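Local atomic coordinates of TodX (Pseudomonas putida, PDB entry 3BS0), a protein that carries toluene, and probably related aromatic hydrocarbons, across the outer membrane as a beta-barrel channel of the FadL family. Residues K58-D61 with A65-K68; T54-V59 with G399-V404; T349-Y354 with R391-I396. All blocks are in the same frame, centred on the assembly; numbering follows the deposited sequence.

How the contacts relate
Contacts 1 and 2 start from the same strand, 44-60, and share K58 and V59; contacts 2 and 3 both use strand 390-405, at different heights. Contact 1 is a local hairpin, partly buried, where backbone hydrogen bonds between neighbouring strands are supplemented by one salt bridge. Contacts 2 and 3 instead each bridge two strands with a third between them, so an arginine side chain does the reaching. In contact 2 it finds an aspartate in a partly buried salt bridge; in contact 3, which is buried, it gives an asparagine a weak hydrogen bond. The centres of contacts 1 and 2 lie about 12 Å apart, whereas those of contacts 2 and 3 are about 23 Å apart.

Contact 1: residues K58-D61 with A65-K68; sequences KVHD and AEAK. Unlike the reference sequence in segment 65-68: A67 (reference Pro).
V59 and A67 form the central hydrogen-bonded pair of an antiparallel beta-hairpin, in which strand 44-60 of the barrel turns back into the short strand 66-69. The axes of 58-60 and 66-68 approach to 4.8 Å at 161° between their directions. V59 N donates to A67 O at 3.0 Å and A67 N returns a bond to V59 O at 3.1 Å, both fairly straight. Past the end of the first strand, D61 N gives a third, more bent bond to A65 O, 2.9 Å long with 144° at the hydrogen. K58 with K68 and H60 with E66 are the flanking non-hydrogen-bonded pairs, and their four side chains share one face. V59 and A67, the latter a proline in the reference sequence, point to the other face, where Y109 and P368 meet V59 and S113 meets A67. On the charged face K58 reaches diagonally to E66. Its chain bends at chi2 and again at chi4, bringing NZ to 2.8 Å from E66 OE1 in a salt bridge that uses the syn side of the carboxylate, slightly out of its plane. K68 runs alongside K58 in the same direction, its CB 3.5 Å from K58 CD, so the methylenes pack while the two ammonium groups stay apart. With an alanine here in place of the K58 lysine, E66 would probably lose its charged mate and K68 the aliphatic chain it lies against. The H60 ring sits beside E66, turned 42° from the carboxylate plane, with CE1 next to E66 CB. Across the mouth of the turn, D61 CB meets A65 CB at 3.6 Å.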
# COMPACT_ATOMS: atom_id res chain seq x y z
N LYS A 58 7.16 -13.85 -10.41
CA LYS A 58 7.97 -14.50 -11.43
C LYS A 58 7.51 -13.88 -12.76
O LYS A 58 6.31 -13.77 -13.04
CB LYS A 58 7.72 -16.01 -11.47
CG LYS A 58 8.96 -16.86 -11.28
CD LYS A 58 9.20 -17.12 -9.80
CE LYS A 58 10.32 -18.15 -9.56
NZ LYS A 58 10.01 -19.50 -10.15
N VAL A 59 8.49 -13.44 -13.54
CA VAL A 59 8.24 -12.84 -14.84
C VAL A 59 9.01 -13.72 -15.81
O VAL A 59 10.15 -14.11 -15.54
CB VAL A 59 8.76 -11.38 -14.89
CG1 VAL A 59 8.56 -10.79 -16.28
CG2 VAL A 59 8.00 -10.53 -13.89
N HIS A 60 8.38 -14.05 -16.93
CA HIS A 60 9.03 -14.89 -17.92
C HIS A 60 9.23 -14.24 -19.26
O HIS A 60 8.46 -13.38 -19.70
CB HIS A 60 8.26 -16.19 -18.10
CG HIS A 60 8.45 -17.16 -16.99
ND1 HIS A 60 9.59 -17.93 -16.85
CD2 HIS A 60 7.66 -17.47 -15.93
CE1 HIS A 60 9.50 -18.67 -15.76
NE2 HIS A 60 8.34 -18.41 -15.19
N ASP A 61 10.26 -14.74 -19.93
CA ASP A 61 10.69 -14.28 -21.23
C ASP A 61 10.03 -15.08 -22.36
O ASP A 61 9.32 -16.06 -22.12
CB ASP A 61 12.20 -14.46 -21.32
CG ASP A 61 12.88 -13.25 -21.87
OD1 ASP A 61 12.24 -12.18 -21.86
OD2 ASP A 61 14.05 -13.36 -22.30
N ALA A 65 13.49 -17.49 -20.14
CA ALA A 65 14.31 -16.90 -19.09
C ALA A 65 13.39 -16.35 -18.00
O ALA A 65 12.30 -15.88 -18.29
CB ALA A 65 15.16 -15.76 -19.65
N GLU A 66 13.81 -16.45 -16.74
CA GLU A 66 12.97 -15.93 -15.68
C GLU A 66 13.71 -15.00 -14.72
O GLU A 66 14.90 -15.13 -14.47
CB GLU A 66 12.30 -17.06 -14.88
CG GLU A 66 13.17 -17.80 -13.89
CD GLU A 66 12.41 -18.91 -13.16
OE1 GLU A 66 11.43 -18.58 -12.43
OE2 GLU A 66 12.78 -20.11 -13.31
N ALA A 67 12.96 -14.03 -14.23
CA ALA A 67 13.44 -13.07 -13.27
C ALA A 67 12.42 -13.19 -12.16
O ALA A 67 11.21 -13.12 -12.40
CB ALA A 67 13.41 -11.68 -13.85
N LYS A 68 12.88 -13.40 -10.94
CA LYS A 68 11.96 -13.52 -9.84
C LYS A 68 12.37 -12.57 -8.76
O LYS A 68 13.54 -12.22 -8.64
CB LYS A 68 11.96 -14.95 -9.29
CG LYS A 68 13.33 -15.55 -9.11
CD LYS A 68 13.23 -16.89 -8.38
CE LYS A 68 14.16 -17.91 -9.02
NZ LYS A 68 15.55 -17.38 -9.17

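Contact 2: residues T54-V59 with G399-V404; sequences TTDIKV and GLRERV
D56 and R401 form a salt bridge along the wall of the beta-barrel, joining strands 44-60 and 390-405, which run in the same direction with strand 417-433 between them. Their CA atoms are 8.8 Å apart, a gap spanned mainly by the arginine. R401 leaves its backbone with CG opposite the N (chi1 164°), continues extended through chi2, then bends at chi3 (-73°), which swings the guanidinium toward D56. On the way it passes over the intervening strand, touching S419 and S421. NH2 alone makes the ionic contact, 3.1 Å from D56 OD2, and the two side chains meet at a slant: carboxylate and guanidinium planes are 63° apart, far from the coplanar, two-pronged pairing these groups can adopt. D56 also has CG opposite its backbone N, and its other oxygen, OD1, is hydrogen-bonded to S70 OG, so the two oxygens have different partners. The carboxylate is thus shared between R401 and a serine hydroxyl, which probably limits its rotation. D56 CB lies at the guanidinium edge, in its plane, 3.5 Å from R401 NH2.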
# COMPACT_ATOMS: atom_id res chain seq x y z
N THR A 54 5.55 -10.06 2.57
CA THR A 54 6.31 -10.94 1.69
C THR A 54 5.67 -10.83 0.31
O THR A 54 4.47 -10.62 0.20
CB THR A 54 6.18 -12.42 2.14
OG1 THR A 54 6.79 -12.60 3.43
CG2 THR A 54 6.84 -13.35 1.12
N THR A 55 6.47 -10.96 -0.74
CA THR A 55 5.94 -10.89 -2.11
C THR A 55 6.61 -11.89 -3.04
O THR A 55 7.84 -11.99 -3.07
CB THR A 55 6.10 -9.50 -2.73
OG1 THR A 55 5.07 -8.63 -2.24
CG2 THR A 55 6.02 -9.57 -4.25
N ASP A 56 5.80 -12.64 -3.79
CA ASP A 56 6.39 -13.56 -4.73
C ASP A 56 5.96 -13.24 -6.16
O ASP A 56 4.77 -13.20 -6.49
CB ASP A 56 6.07 -15.01 -4.39
CG ASP A 56 7.15 -15.96 -4.87
OD1 ASP A 56 8.33 -15.70 -4.55
OD2 ASP A 56 6.83 -16.96 -5.55
N ILE A 57 6.96 -13.01 -7.00
CA ILE A 57 6.73 -12.66 -8.38
C ILE A 57 7.69 -13.36 -9.31
O ILE A 57 8.88 -13.48 -9.03
CB ILE A 57 6.88 -11.15 -8.60
CG1 ILE A 57 5.96 -10.39 -7.65
CG2 ILE A 57 6.56 -10.79 -10.03
CD1 ILE A 57 6.02 -8.88 -7.84
N LYS A 58 7.16 -13.85 -10.41
CA LYS A 58 7.97 -14.50 -11.43
C LYS A 58 7.51 -13.88 -12.76
O LYS A 58 6.31 -13.77 -13.04
CB LYS A 58 7.72 -16.01 -11.47
CG LYS A 58 8.96 -16.86 -11.28
CD LYS A 58 9.20 -17.12 -9.80
CE LYS A 58 10.32 -18.15 -9.56
NZ LYS A 58 10.01 -19.50 -10.15
N VAL A 59 8.49 -13.44 -13.54
CA VAL A 59 8.24 -12.84 -14.84
C VAL A 59 9.01 -13.72 -15.81
O VAL A 59 10.15 -14.11 -15.54
CB VAL A 59 8.76 -11.38 -14.89
CG1 VAL A 59 8.56 -10.79 -16.28
CG2 VAL A 59 8.00 -10.53 -13.89
N GLY A 399 -2.65 -12.90 -0.42
CA GLY A 399 -3.17 -12.29 -1.62
C GLY A 399 -3.09 -13.38 -2.67
O GLY A 399 -2.01 -13.74 -3.12
N LEU A 400 -4.24 -13.93 -3.04
CA LEU A 400 -4.29 -15.00 -4.03
C LEU A 400 -3.47 -14.69 -5.28
O LEU A 400 -3.50 -13.58 -5.82
CB LEU A 400 -5.74 -15.31 -4.40
CG LEU A 400 -6.51 -15.85 -3.19
CD1 LEU A 400 -7.94 -16.15 -3.59
CD2 LEU A 400 -5.84 -17.12 -2.67
N ARG A 401 -2.74 -15.71 -5.72
CA ARG A 401 -1.86 -15.61 -6.88
C ARG A 401 -2.58 -15.62 -8.22
O ARG A 401 -3.32 -16.54 -8.52
CB ARG A 401 -0.85 -16.76 -6.83
CG ARG A 401 -0.11 -17.03 -8.13
CD ARG A 401 1.03 -17.99 -7.89
NE ARG A 401 2.15 -17.37 -7.19
CZ ARG A 401 3.21 -16.83 -7.79
NH1 ARG A 401 3.30 -16.84 -9.12
NH2 ARG A 401 4.18 -16.29 -7.07
N GLU A 402 -2.34 -14.60 -9.03
CA GLU A 402 -2.96 -14.57 -10.34
C GLU A 402 -1.90 -14.44 -11.44
O GLU A 402 -0.90 -13.74 -11.27
CB GLU A 402 -3.97 -13.43 -10.41
CG GLU A 402 -3.42 -12.07 -10.06
CD GLU A 402 -4.53 -11.04 -9.88
OE1 GLU A 402 -5.28 -11.11 -8.87
OE2 GLU A 402 -4.63 -10.16 -10.76
N ARG A 403 -2.12 -15.15 -12.54
CA ARG A 403 -1.21 -15.13 -13.70
C ARG A 403 -1.69 -14.01 -14.62
O ARG A 403 -2.78 -13.48 -14.43
CB ARG A 403 -1.24 -16.48 -14.44
CG ARG A 403 -0.25 -17.56 -13.93
CD ARG A 403 -0.63 -18.15 -12.56
NE ARG A 403 -0.19 -19.55 -12.39
CZ ARG A 403 -0.56 -20.33 -11.38
NH1 ARG A 403 -1.36 -19.86 -10.43
NH2 ARG A 403 -0.14 -21.59 -11.31
N VAL A 404 -0.90 -13.64 -15.61
CA VAL A 404 -1.29 -12.56 -16.51
C VAL A 404 -0.15 -12.12 -17.44
O VAL A 404 0.90 -11.67 -16.97
CB VAL A 404 -1.80 -11.34 -15.68
CG1 VAL A 404 -0.69 -10.84 -14.77
CG2 VAL A 404 -2.32 -10.25 -16.59

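Contact 3: residues T349-Y354 with R391-I396; sequences TLRAGY and RINLAI
On the inner face of the barrel wall, R351 on strand 348-356 reaches over strand 376-385 to N393 on strand 390-405. The two outer strands run in the same direction, and their nearest CA atoms in these segments, those of R351 and A395, are 8.1 Å apart. R351 starts with CG opposite its carbonyl carbon (chi1 -61°) and stays extended as far as NE, which carries the guanidinium across to the asparagine. NH1 donates to N393 OD1 at 3.3 Å; the bond is weak, with only 135° at the hydrogen, and the oxygen approaches the guanidinium obliquely. R351 NH2 stays 4.0 Å from the same OD1. The guanidinium and amide planes are 32° apart, and the two side chains cross at a slant. Both residues are buried, facing the N-terminal region that forms the hatch in FadL-family channels: R351 touches I12, A15 and M16, while N393 touches A11. E383, on the strand between, touches N393 and makes long, weak ion pairs with R351 and R391, so its carboxylate probably offsets part of the positive charge gathered here. T349, two residues before R351 on the same strand, lays its CG2 over one face of the R351 guanidinium, 4.1 Å above the plane and offset toward the rim.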
# COMPACT_ATOMS: atom_id res chain seq x y z
N THR A 349 -8.95 -16.17 21.04
CA THR A 349 -9.96 -15.94 20.02
C THR A 349 -9.37 -16.48 18.74
O THR A 349 -8.15 -16.66 18.64
CB THR A 349 -10.24 -14.44 19.82
OG1 THR A 349 -10.83 -13.89 21.01
CG2 THR A 349 -11.19 -14.23 18.65
N LEU A 350 -10.23 -16.78 17.77
CA LEU A 350 -9.80 -17.29 16.48
C LEU A 350 -10.54 -16.50 15.43
O LEU A 350 -11.76 -16.36 15.49
CB LEU A 350 -10.10 -18.78 16.36
CG LEU A 350 -9.30 -19.62 17.36
CD1 LEU A 350 -9.62 -21.08 17.16
CD2 LEU A 350 -7.81 -19.37 17.18
N ARG A 351 -9.78 -15.96 14.48
CA ARG A 351 -10.34 -15.14 13.41
C ARG A 351 -9.96 -15.69 12.04
O ARG A 351 -8.95 -16.37 11.89
CB ARG A 351 -9.83 -13.71 13.53
CG ARG A 351 -10.22 -13.03 14.81
CD ARG A 351 -9.49 -11.72 15.02
NE ARG A 351 -10.00 -11.04 16.21
CZ ARG A 351 -9.27 -10.72 17.27
NH1 ARG A 351 -7.97 -11.01 17.29
NH2 ARG A 351 -9.83 -10.14 18.31
N ALA A 352 -10.79 -15.38 11.05
CA ALA A 352 -10.55 -15.81 9.67
C ALA A 352 -11.48 -15.02 8.74
O ALA A 352 -12.54 -14.58 9.16
CB ALA A 352 -10.79 -17.32 9.53
N GLY A 353 -11.07 -14.85 7.49
CA GLY A 353 -11.92 -14.10 6.58
C GLY A 353 -11.55 -14.21 5.11
O GLY A 353 -10.66 -14.96 4.71
N TYR A 354 -12.25 -13.42 4.30
CA TYR A 354 -12.05 -13.40 2.86
C TYR A 354 -12.41 -12.04 2.26
O TYR A 354 -13.35 -11.39 2.70
CB TYR A 354 -12.92 -14.48 2.21
CG TYR A 354 -12.91 -14.45 0.69
CD1 TYR A 354 -11.76 -14.80 -0.02
CD2 TYR A 354 -14.05 -14.10 -0.03
CE1 TYR A 354 -11.74 -14.81 -1.42
CE2 TYR A 354 -14.05 -14.09 -1.42
CZ TYR A 354 -12.89 -14.45 -2.11
OH TYR A 354 -12.88 -14.48 -3.49
N ARG A 391 -3.16 -7.89 25.47
CA ARG A 391 -3.57 -8.69 24.32
C ARG A 391 -2.52 -8.79 23.20
O ARG A 391 -1.80 -7.82 22.92
CB ARG A 391 -4.85 -8.12 23.69
CG ARG A 391 -5.98 -7.76 24.61
CD ARG A 391 -7.07 -7.09 23.78
NE ARG A 391 -8.31 -6.77 24.50
CZ ARG A 391 -9.35 -6.15 23.94
NH1 ARG A 391 -9.31 -5.79 22.67
NH2 ARG A 391 -10.44 -5.91 24.66
N ILE A 392 -2.46 -9.95 22.56
CA ILE A 392 -1.57 -10.17 21.44
C ILE A 392 -2.47 -10.62 20.31
O ILE A 392 -3.22 -11.59 20.47
CB ILE A 392 -0.55 -11.30 21.70
CG1 ILE A 392 0.32 -10.94 22.90
CG2 ILE A 392 0.31 -11.53 20.46
CD1 ILE A 392 1.26 -12.07 23.31
N ASN A 393 -2.42 -9.91 19.19
CA ASN A 393 -3.23 -10.22 18.01
C ASN A 393 -2.32 -10.64 16.86
O ASN A 393 -1.28 -10.03 16.63
CB ASN A 393 -4.04 -9.01 17.56
CG ASN A 393 -4.92 -8.44 18.64
OD1 ASN A 393 -6.10 -8.79 18.77
ND2 ASN A 393 -4.36 -7.55 19.43
N LEU A 394 -2.72 -11.67 16.13
CA LEU A 394 -1.96 -12.14 14.99
C LEU A 394 -2.89 -12.12 13.78
O LEU A 394 -4.11 -12.19 13.93
CB LEU A 394 -1.45 -13.57 15.19
CG LEU A 394 -0.51 -13.87 16.36
CD1 LEU A 394 -1.30 -14.03 17.65
CD2 LEU A 394 0.26 -15.14 16.05
N ALA A 395 -2.32 -12.01 12.60
CA ALA A 395 -3.10 -12.01 11.37
C ALA A 395 -2.17 -12.45 10.26
O ALA A 395 -0.97 -12.21 10.30
CB ALA A 395 -3.64 -10.63 11.09
N ILE A 396 -2.73 -13.15 9.27
CA ILE A 396 -1.95 -13.62 8.12
C ILE A 396 -2.88 -13.57 6.93
O ILE A 396 -3.84 -14.34 6.85
CB ILE A 396 -1.44 -15.08 8.30
CG1 ILE A 396 -0.65 -15.23 9.61
CG2 ILE A 396 -0.51 -15.43 7.18
CD1 ILE A 396 -1.51 -15.29 10.90